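Local structure of cell surface protein (Putative S-layer protein) (Clostridioides difficile R20291, 5NJL) at residues A[161-173]-A[185-197]. The protein is a putative S-layer protein of the cell wall that adheres to cells in vitro and probably serves the bacterium as an adhesin. Sequence-based numbering, arbitrary orientation. Where two conformers were deposited one is given.
With SO4 (sulfate ion), chain P; SO4 (sulfate ion), chain I.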
ATOM      1  N   ASP A 161       2.472  -8.874  17.186  1.00 27.85           N
ATOM      2  CA  ASP A 161       3.844  -9.190  17.580  1.00 25.74           C
ATOM      3  C   ASP A 161       4.629  -9.815  16.451  1.00 28.42           C
ATOM      4  O   ASP A 161       4.064 -10.451  15.548  1.00 25.83           O
ATOM      5  CB  ASP A 161       3.847 -10.114  18.822  1.00 26.07           C
ATOM      6  CG  ASP A 161       3.400  -9.395  20.092  1.00 27.91           C
ATOM      7  OD1 ASP A 161       3.576  -8.145  20.195  1.00 29.99           O
ATOM      8  OD2 ASP A 161       2.893 -10.062  21.019  1.00 26.09           O
ATOM      9  N   GLU A 162       5.944  -9.626  16.484  1.00 26.66           N
ATOM     10  CA  GLU A 162       6.853 -10.260  15.529  1.00 28.22           C
ATOM     11  C   GLU A 162       6.899 -11.767  15.751  1.00 30.25           C
ATOM     12  O   GLU A 162       6.840 -12.237  16.909  1.00 27.54           O
ATOM     13  CB  GLU A 162       8.263  -9.653  15.634  1.00 31.22           C
ATOM     14  CG  GLU A 162       8.274  -8.164  15.246  1.00 34.02           C
ATOM     15  CD  GLU A 162       9.623  -7.461  15.434  1.00 40.87           C
ATOM     16  OE1 GLU A 162      10.543  -8.018  16.067  1.00 41.93           O
ATOM     17  OE2 GLU A 162       9.752  -6.317  14.940  1.00 44.71           O
ATOM     18  N   LYS A 163       6.979 -12.511  14.644  1.00 26.56           N
ATOM     19  CA  LYS A 163       7.029 -13.968  14.679  1.00 29.40           C
ATOM     20  C   LYS A 163       8.241 -14.435  15.443  1.00 29.63           C
ATOM     21  O   LYS A 163       9.326 -13.897  15.277  1.00 27.64           O
ATOM     22  CB  LYS A 163       7.018 -14.573  13.288  1.00 28.77           C
ATOM     23  CG  LYS A 163       5.648 -14.391  12.631  1.00 33.79           C
ATOM     24  CD  LYS A 163       5.577 -15.031  11.252  1.00 35.56           C
ATOM     25  CE  LYS A 163       4.167 -14.887  10.707  1.00 39.24           C
ATOM     26  NZ  LYS A 163       4.056 -15.642   9.428  1.00 43.61           N
ATOM     27  N   ILE A 164       8.031 -15.422  16.301  1.00 28.38           N
ATOM     28  CA  ILE A 164       9.084 -15.877  17.188  1.00 29.47           C
ATOM     29  C   ILE A 164       9.707 -17.165  16.628  1.00 27.96           C
ATOM     30  O   ILE A 164       9.132 -17.817  15.746  1.00 28.42           O
ATOM     31  CB  ILE A 164       8.650 -15.933  18.688  1.00 30.66           C
ATOM     32  CG1 ILE A 164       7.324 -16.627  18.932  1.00 32.49           C
ATOM     33  CG2 ILE A 164       8.501 -14.542  19.264  1.00 33.42           C
ATOM     34  CD1 ILE A 164       7.293 -18.024  18.425  1.00 30.41           C
ATOM     35  N   ASP A 165      10.887 -17.519  17.128  1.00 27.33           N
ATOM     36  CA  ASP A 165      11.614 -18.698  16.658  1.00 28.07           C
ATOM     37  C   ASP A 165      12.335 -19.288  17.860  1.00 26.51           C
ATOM     38  O   ASP A 165      13.257 -18.676  18.382  1.00 25.88           O
ATOM     39  CB  ASP A 165      12.601 -18.242  15.578  1.00 29.95           C
ATOM     40  CG  ASP A 165      13.430 -19.373  14.972  1.00 34.57           C
ATOM     41  OD1 ASP A 165      13.332 -20.579  15.356  1.00 34.50           O
ATOM     42  OD2 ASP A 165      14.230 -19.011  14.075  1.00 38.05           O
ATOM     43  N   LEU A 166      11.897 -20.470  18.288  1.00 26.88           N
ATOM     44  CA  LEU A 166      12.468 -21.124  19.468  0.50 27.61           C
ATOM     45  C   LEU A 166      13.844 -21.757  19.205  1.00 29.58           C
ATOM     46  O   LEU A 166      14.513 -22.180  20.151  1.00 29.49           O
ATOM     47  CB  LEU A 166      11.496 -22.163  20.025  0.50 27.32           C
ATOM     48  CG  LEU A 166      10.131 -21.626  20.444  0.50 27.42           C
ATOM     49  CD1 LEU A 166       9.238 -22.744  20.954  0.50 27.49           C
ATOM     50  CD2 LEU A 166      10.280 -20.543  21.492  0.50 27.92           C
ATOM     51  N   THR A 167      14.277 -21.820  17.928  1.00 29.01           N
ATOM     52  CA  THR A 167      15.652 -22.189  17.604  1.00 31.04           C
ATOM     53  C   THR A 167      16.634 -21.024  17.748  1.00 31.66           C
ATOM     54  O   THR A 167      17.834 -21.257  17.834  1.00 36.63           O
ATOM     55  CB  THR A 167      15.805 -22.796  16.183  1.00 34.53           C
ATOM     56  OG1 THR A 167      15.616 -21.781  15.199  1.00 33.83           O
ATOM     57  CG2 THR A 167      14.810 -23.892  15.965  1.00 34.83           C
ATOM     58  N   ALA A 168      16.144 -19.783  17.776  1.00 29.91           N
ATOM     59  CA  ALA A 168      16.973 -18.612  17.971  1.00 31.71           C
ATOM     60  C   ALA A 168      17.254 -18.342  19.458  1.00 31.76           C
ATOM     61  O   ALA A 168      16.508 -18.745  20.356  1.00 30.35           O
ATOM     62  CB  ALA A 168      16.325 -17.385  17.337  1.00 32.81           C
ATOM     63  N   ASN A 169      18.318 -17.599  19.692  1.00 31.50           N
ATOM     64  CA  ASN A 169      18.714 -17.198  21.029  1.00 31.74           C
ATOM     65  C   ASN A 169      17.676 -16.266  21.628  1.00 31.79           C
ATOM     66  O   ASN A 169      17.348 -15.240  21.027  1.00 29.83           O
ATOM     67  CB  ASN A 169      20.059 -16.462  20.979  1.00 33.30           C
ATOM     68  CG  ASN A 169      21.233 -17.379  20.679  1.00 32.82           C
ATOM     69  OD1 ASN A 169      21.083 -18.562  20.449  1.00 32.97           O
ATOM     70  ND2 ASN A 169      22.440 -16.814  20.750  1.00 38.11           N
ATOM     71  N   PRO A 170      17.134 -16.616  22.807  1.00 27.14           N
ATOM     72  CA  PRO A 170      16.250 -15.685  23.462  1.00 27.33           C
ATOM     73  C   PRO A 170      17.048 -14.570  24.141  1.00 26.51           C
ATOM     74  O   PRO A 170      18.268 -14.614  24.160  1.00 27.88           O
ATOM     75  CB  PRO A 170      15.528 -16.572  24.487  1.00 28.15           C
ATOM     76  CG  PRO A 170      16.564 -17.588  24.862  1.00 28.16           C
ATOM     77  CD  PRO A 170      17.290 -17.862  23.579  1.00 28.00           C
ATOM     78  N   VAL A 171      16.346 -13.601  24.696  1.00 26.05           N
ATOM     79  CA  VAL A 171      16.924 -12.469  25.383  1.00 26.37           C
ATOM     80  C   VAL A 171      16.672 -12.545  26.878  1.00 25.74           C
ATOM     81  O   VAL A 171      15.547 -12.825  27.317  1.00 25.26           O
ATOM     82  CB  VAL A 171      16.344 -11.163  24.819  1.00 26.21           C
ATOM     83  CG1 VAL A 171      16.915  -9.943  25.508  1.00 27.98           C
ATOM     84  CG2 VAL A 171      16.602 -11.115  23.328  1.00 29.27           C
ATOM     85  N   ASP A 172      17.715 -12.261  27.657  1.00 24.74           N
ATOM     86  CA  ASP A 172      17.614 -12.223  29.110  1.00 25.54           C
ATOM     87  C   ASP A 172      17.503 -10.777  29.637  1.00 26.44           C
ATOM     88  O   ASP A 172      17.353  -9.835  28.842  1.00 25.40           O
ATOM     89  CB  ASP A 172      18.749 -13.067  29.753  1.00 27.00           C
ATOM     90  CG  ASP A 172      20.123 -12.383  29.783  1.00 29.60           C
ATOM     91  OD1 ASP A 172      20.263 -11.226  29.316  1.00 27.36           O
ATOM     92  OD2 ASP A 172      21.095 -13.059  30.280  1.00 29.71           O
ATOM     93  N   SER A 173      17.595 -10.600  30.946  1.00 25.99           N
ATOM     94  CA  SER A 173      17.309  -9.301  31.559  1.00 29.88           C
ATOM     95  C   SER A 173      18.429  -8.276  31.318  1.00 31.42           C
ATOM     96  O   SER A 173      18.212  -7.086  31.476  1.00 31.06           O
ATOM     97  CB  SER A 173      17.058  -9.458  33.052  1.00 31.49           C
ATOM     98  OG  SER A 173      18.203 -10.020  33.691  1.00 35.70           O
ATOM     99  N   PHE A 185      22.439 -22.241  31.646  1.00 33.75           N
ATOM    100  CA  PHE A 185      21.207 -21.620  31.108  1.00 30.99           C
ATOM    101  C   PHE A 185      19.959 -22.241  31.752  1.00 28.98           C
ATOM    102  O   PHE A 185      19.877 -23.451  31.868  1.00 29.76           O
ATOM    103  CB  PHE A 185      21.136 -21.822  29.605  1.00 31.65           C
ATOM    104  CG  PHE A 185      19.859 -21.304  28.984  1.00 31.22           C
ATOM    105  CD1 PHE A 185      19.726 -19.957  28.683  1.00 31.20           C
ATOM    106  CD2 PHE A 185      18.797 -22.151  28.734  1.00 30.71           C
ATOM    107  CE1 PHE A 185      18.557 -19.465  28.121  1.00 31.28           C
ATOM    108  CE2 PHE A 185      17.619 -21.670  28.174  1.00 30.44           C
ATOM    109  CZ  PHE A 185      17.502 -20.324  27.861  1.00 31.43           C
ATOM    110  N   ARG A 186      19.017 -21.410  32.181  1.00 26.88           N
ATOM    111  CA  ARG A 186      17.729 -21.876  32.705  1.00 27.67           C
ATOM    112  C   ARG A 186      16.636 -21.077  31.987  1.00 27.73           C
ATOM    113  O   ARG A 186      16.808 -19.867  31.735  1.00 27.44           O
ATOM    114  CB  ARG A 186      17.614 -21.650  34.212  1.00 27.45           C
ATOM    115  CG  ARG A 186      18.616 -22.414  35.084  1.00 28.65           C
ATOM    116  CD  ARG A 186      18.272 -23.891  35.193  1.00 28.19           C
ATOM    117  NE  ARG A 186      18.751 -24.694  34.075  1.00 27.67           N
ATOM    118  CZ  ARG A 186      18.506 -25.998  33.894  1.00 28.64           C
ATOM    119  NH1 ARG A 186      17.796 -26.691  34.770  1.00 28.17           N
ATOM    120  NH2 ARG A 186      18.995 -26.623  32.823  1.00 29.47           N
ATOM    121  N   VAL A 187      15.525 -21.730  31.654  1.00 25.65           N
ATOM    122  CA  VAL A 187      14.476 -21.033  30.873  1.00 24.59           C
ATOM    123  C   VAL A 187      13.848 -19.861  31.624  1.00 25.20           C
ATOM    124  O   VAL A 187      13.334 -18.925  30.987  1.00 24.56           O
ATOM    125  CB  VAL A 187      13.381 -21.971  30.333  1.00 24.04           C
ATOM    126  CG1 VAL A 187      13.983 -22.948  29.328  1.00 25.01           C
ATOM    127  CG2 VAL A 187      12.630 -22.683  31.432  1.00 23.47           C
ATOM    128  N   ASN A 188      13.846 -19.889  32.959  1.00 25.73           N
ATOM    129  CA  ASN A 188      13.278 -18.761  33.714  1.00 26.32           C
ATOM    130  C   ASN A 188      14.078 -17.463  33.594  1.00 25.21           C
ATOM    131  O   ASN A 188      13.601 -16.459  34.034  1.00 26.77           O
ATOM    132  CB  ASN A 188      12.992 -19.078  35.189  1.00 26.89           C
ATOM    133  CG  ASN A 188      14.246 -19.255  36.030  1.00 28.43           C
ATOM    134  OD1 ASN A 188      15.353 -19.482  35.539  1.00 29.13           O
ATOM    135  ND2 ASN A 188      14.049 -19.181  37.329  1.00 32.63           N
ATOM    136  N   LYS A 189      15.248 -17.495  32.992  1.00 25.16           N
ATOM    137  CA  LYS A 189      15.986 -16.269  32.654  1.00 30.08           C
ATOM    138  C   LYS A 189      15.557 -15.609  31.306  1.00 29.79           C
ATOM    139  O   LYS A 189      16.007 -14.505  30.990  1.00 28.28           O
ATOM    140  CB  LYS A 189      17.479 -16.558  32.647  1.00 32.43           C
ATOM    141  CG  LYS A 189      18.014 -17.062  33.988  1.00 37.71           C
ATOM    142  CD  LYS A 189      17.681 -16.118  35.148  1.00 42.90           C
ATOM    143  CE  LYS A 189      18.475 -16.452  36.404  1.00 48.96           C
ATOM    144  NZ  LYS A 189      17.935 -15.720  37.578  1.00 51.44           N
ATOM    145  N   ILE A 190      14.680 -16.271  30.548  1.00 27.92           N
ATOM    146  CA  ILE A 190      14.163 -15.724  29.283  1.00 27.41           C
ATOM    147  C   ILE A 190      13.197 -14.615  29.627  1.00 27.67           C
ATOM    148  O   ILE A 190      12.303 -14.791  30.453  1.00 27.53           O
ATOM    149  CB  ILE A 190      13.450 -16.785  28.428  1.00 27.54           C
ATOM    150  CG1 ILE A 190      14.450 -17.831  27.972  1.00 26.14           C
ATOM    151  CG2 ILE A 190      12.729 -16.143  27.221  1.00 28.83           C
ATOM    152  CD1 ILE A 190      13.811 -19.061  27.355  1.00 26.46           C
ATOM    153  N   VAL A 191      13.413 -13.459  29.012  1.00 28.16           N
ATOM    154  CA  VAL A 191      12.516 -12.324  29.094  1.00 28.80           C
ATOM    155  C   VAL A 191      11.712 -12.236  27.808  1.00 27.70           C
ATOM    156  O   VAL A 191      10.521 -11.944  27.850  1.00 28.35           O
ATOM    157  CB  VAL A 191      13.287 -11.016  29.364  1.00 30.19           C
ATOM    158  CG1 VAL A 191      12.389  -9.787  29.170  1.00 31.52           C
ATOM    159  CG2 VAL A 191      13.848 -11.037  30.782  1.00 31.65           C
ATOM    160  N   LYS A 192      12.344 -12.479  26.676  1.00 25.78           N
ATOM    161  CA  LYS A 192      11.609 -12.575  25.431  1.00 28.91           C
ATOM    162  C   LYS A 192      12.270 -13.540  24.498  1.00 27.25           C
ATOM    163  O   LYS A 192      13.477 -13.795  24.589  1.00 29.49           O
ATOM    164  CB  LYS A 192      11.411 -11.188  24.795  1.00 33.44           C
ATOM    165  CG  LYS A 192      12.654 -10.387  24.541  1.00 35.02           C
ATOM    166  CD  LYS A 192      12.320  -8.930  24.166  1.00 36.43           C
ATOM    167  CE  LYS A 192      13.608  -8.148  23.993  1.00 35.93           C
ATOM    168  NZ  LYS A 192      13.456  -6.746  23.547  1.00 37.63           N
ATOM    169  N   LEU A 193      11.459 -14.146  23.648  1.00 25.71           N
ATOM    170  CA  LEU A 193      11.944 -15.115  22.702  1.00 25.85           C
ATOM    171  C   LEU A 193      12.613 -14.420  21.524  1.00 29.00           C
ATOM    172  O   LEU A 193      12.288 -13.268  21.187  1.00 27.24           O
ATOM    173  CB  LEU A 193      10.829 -16.014  22.221  1.00 27.80           C
ATOM    174  CG  LEU A 193      10.094 -16.816  23.287  1.00 27.03           C
ATOM    175  CD1 LEU A 193       8.860 -17.438  22.674  1.00 28.06           C
ATOM    176  CD2 LEU A 193      11.028 -17.891  23.829  1.00 29.09           C
ATOM    177  N   GLY A 194      13.557 -15.122  20.912  1.00 28.15           N
ATOM    178  CA  GLY A 194      14.175 -14.635  19.680  1.00 29.82           C
ATOM    179  C   GLY A 194      13.153 -14.621  18.556  1.00 30.22           C
ATOM    180  O   GLY A 194      12.152 -15.355  18.583  1.00 29.25           O
ATOM    181  N   VAL A 195      13.410 -13.789  17.565  1.00 29.93           N
ATOM    182  CA  VAL A 195      12.479 -13.646  16.451  1.00 31.33           C
ATOM    183  C   VAL A 195      12.940 -14.369  15.183  1.00 29.73           C
ATOM    184  O   VAL A 195      14.105 -14.730  15.017  1.00 28.35           O
ATOM    185  CB  VAL A 195      12.178 -12.162  16.176  1.00 33.14           C
ATOM    186  CG1 VAL A 195      11.489 -11.559  17.373  1.00 35.07           C
ATOM    187  CG2 VAL A 195      13.437 -11.381  15.813  1.00 35.84           C
ATOM    188  N   ALA A 196      12.004 -14.561  14.267  1.00 29.60           N
ATOM    189  CA  ALA A 196      12.289 -15.157  12.989  1.00 32.44           C
ATOM    190  C   ALA A 196      13.110 -14.150  12.158  1.00 34.02           C
ATOM    191  O   ALA A 196      13.258 -12.976  12.533  1.00 31.55           O
ATOM    192  CB  ALA A 196      10.999 -15.550  12.278  1.00 33.44           C
ATOM    193  N   GLY A 197      13.677 -14.640  11.066  1.00 36.48           N
ATOM    194  CA  GLY A 197      14.557 -13.829  10.229  1.00 38.50           C
ATOM    195  C   GLY A 197      13.777 -12.703   9.573  1.00 32.03           C
ATOM    196  O   GLY A 197      12.572 -12.827   9.334  1.00 33.93           O
TER
HETATM  197  S   SO4 P 415      14.281 -17.844   9.547  1.00118.27           S
HETATM  198  O1  SO4 P 415      13.046 -18.030   8.744  1.00113.89           O
HETATM  199  O2  SO4 P 415      15.182 -16.869   8.888  1.00110.09           O
HETATM  200  O3  SO4 P 415      15.001 -19.135   9.650  1.00116.67           O
HETATM  201  O4  SO4 P 415      13.906 -17.365  10.898  1.00109.75           O
HETATM  202  S   SO4 I 408      17.757 -11.814  36.868  1.00113.34           S
HETATM  203  O1  SO4 I 408      18.945 -12.494  36.293  1.00112.34           O
HETATM  204  O2  SO4 I 408      16.990 -11.110  35.817  1.00112.38           O
HETATM  205  O3  SO4 I 408      18.214 -10.838  37.888  1.00108.77           O
HETATM  206  O4  SO4 I 408      16.865 -12.823  37.487  1.00116.06           O
HETATM  207  O   HOH W   1      13.975 -17.957  20.905  1.00 27.66           O
HETATM  208  O   HOH W   2      15.536 -16.604  13.696  1.00 43.35           O
HETATM  209  O   HOH W   3      17.021 -12.786  32.681  1.00 29.04           O
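Val-171 and Lys-192 pair as antiparallel backbone neighbours: Val-171 N gives a nearly straight bond (178°) to Lys-192 O at 2.9 Å. The carbonyl of Val-171 is gripped twice, by Val-191 N at 2.8 Å and, more loosely, by Lys-192 N at 3.3 Å. Two residues facing one make this a classic beta bulge. At the other end the two loop segments bridge once more at Ile-164 and Val-195: Ala-196 N reaches Lys-163 O from above the carbonyl plane, and Asp-165 N binds Gly-194 O at 2.9 Å. Between the two patches a water stands in for direct pairing, donating to Asp-165 O and Ala-168 O while accepting from Gly-194 N.

That water lies beside a type I turn, Asp-165 to Ala-168, which also holds an Asx turn. With CG of Asp-165 swung opposite its own N (chi1 -179°), OD1 takes both N and OG1 of Thr-167 on one face of the carboxylate. Both segments belong to the long connection between strands 152-158 and 199-200, at one end of the extended three-domain molecule.

Apolar side chains of the connection pack on strand 138-145. CB of Leu-193 meets CG2 of Ile-164, and Ile-141 of that strand touches both residues. Pro-170 lays CG against CG1 of Ile-190 at 3.8 Å, and CZ of Phe-185 touches the same CG from beside Ile-190. On the outer side, Lys-192 runs extended beside Val-171, CG against CB.

Ser-173 OG donates to O2 of a sulfate, probably from the crystallisation liquor, at 2.7 Å, and Lys-189 NZ binds O4 of the same ion.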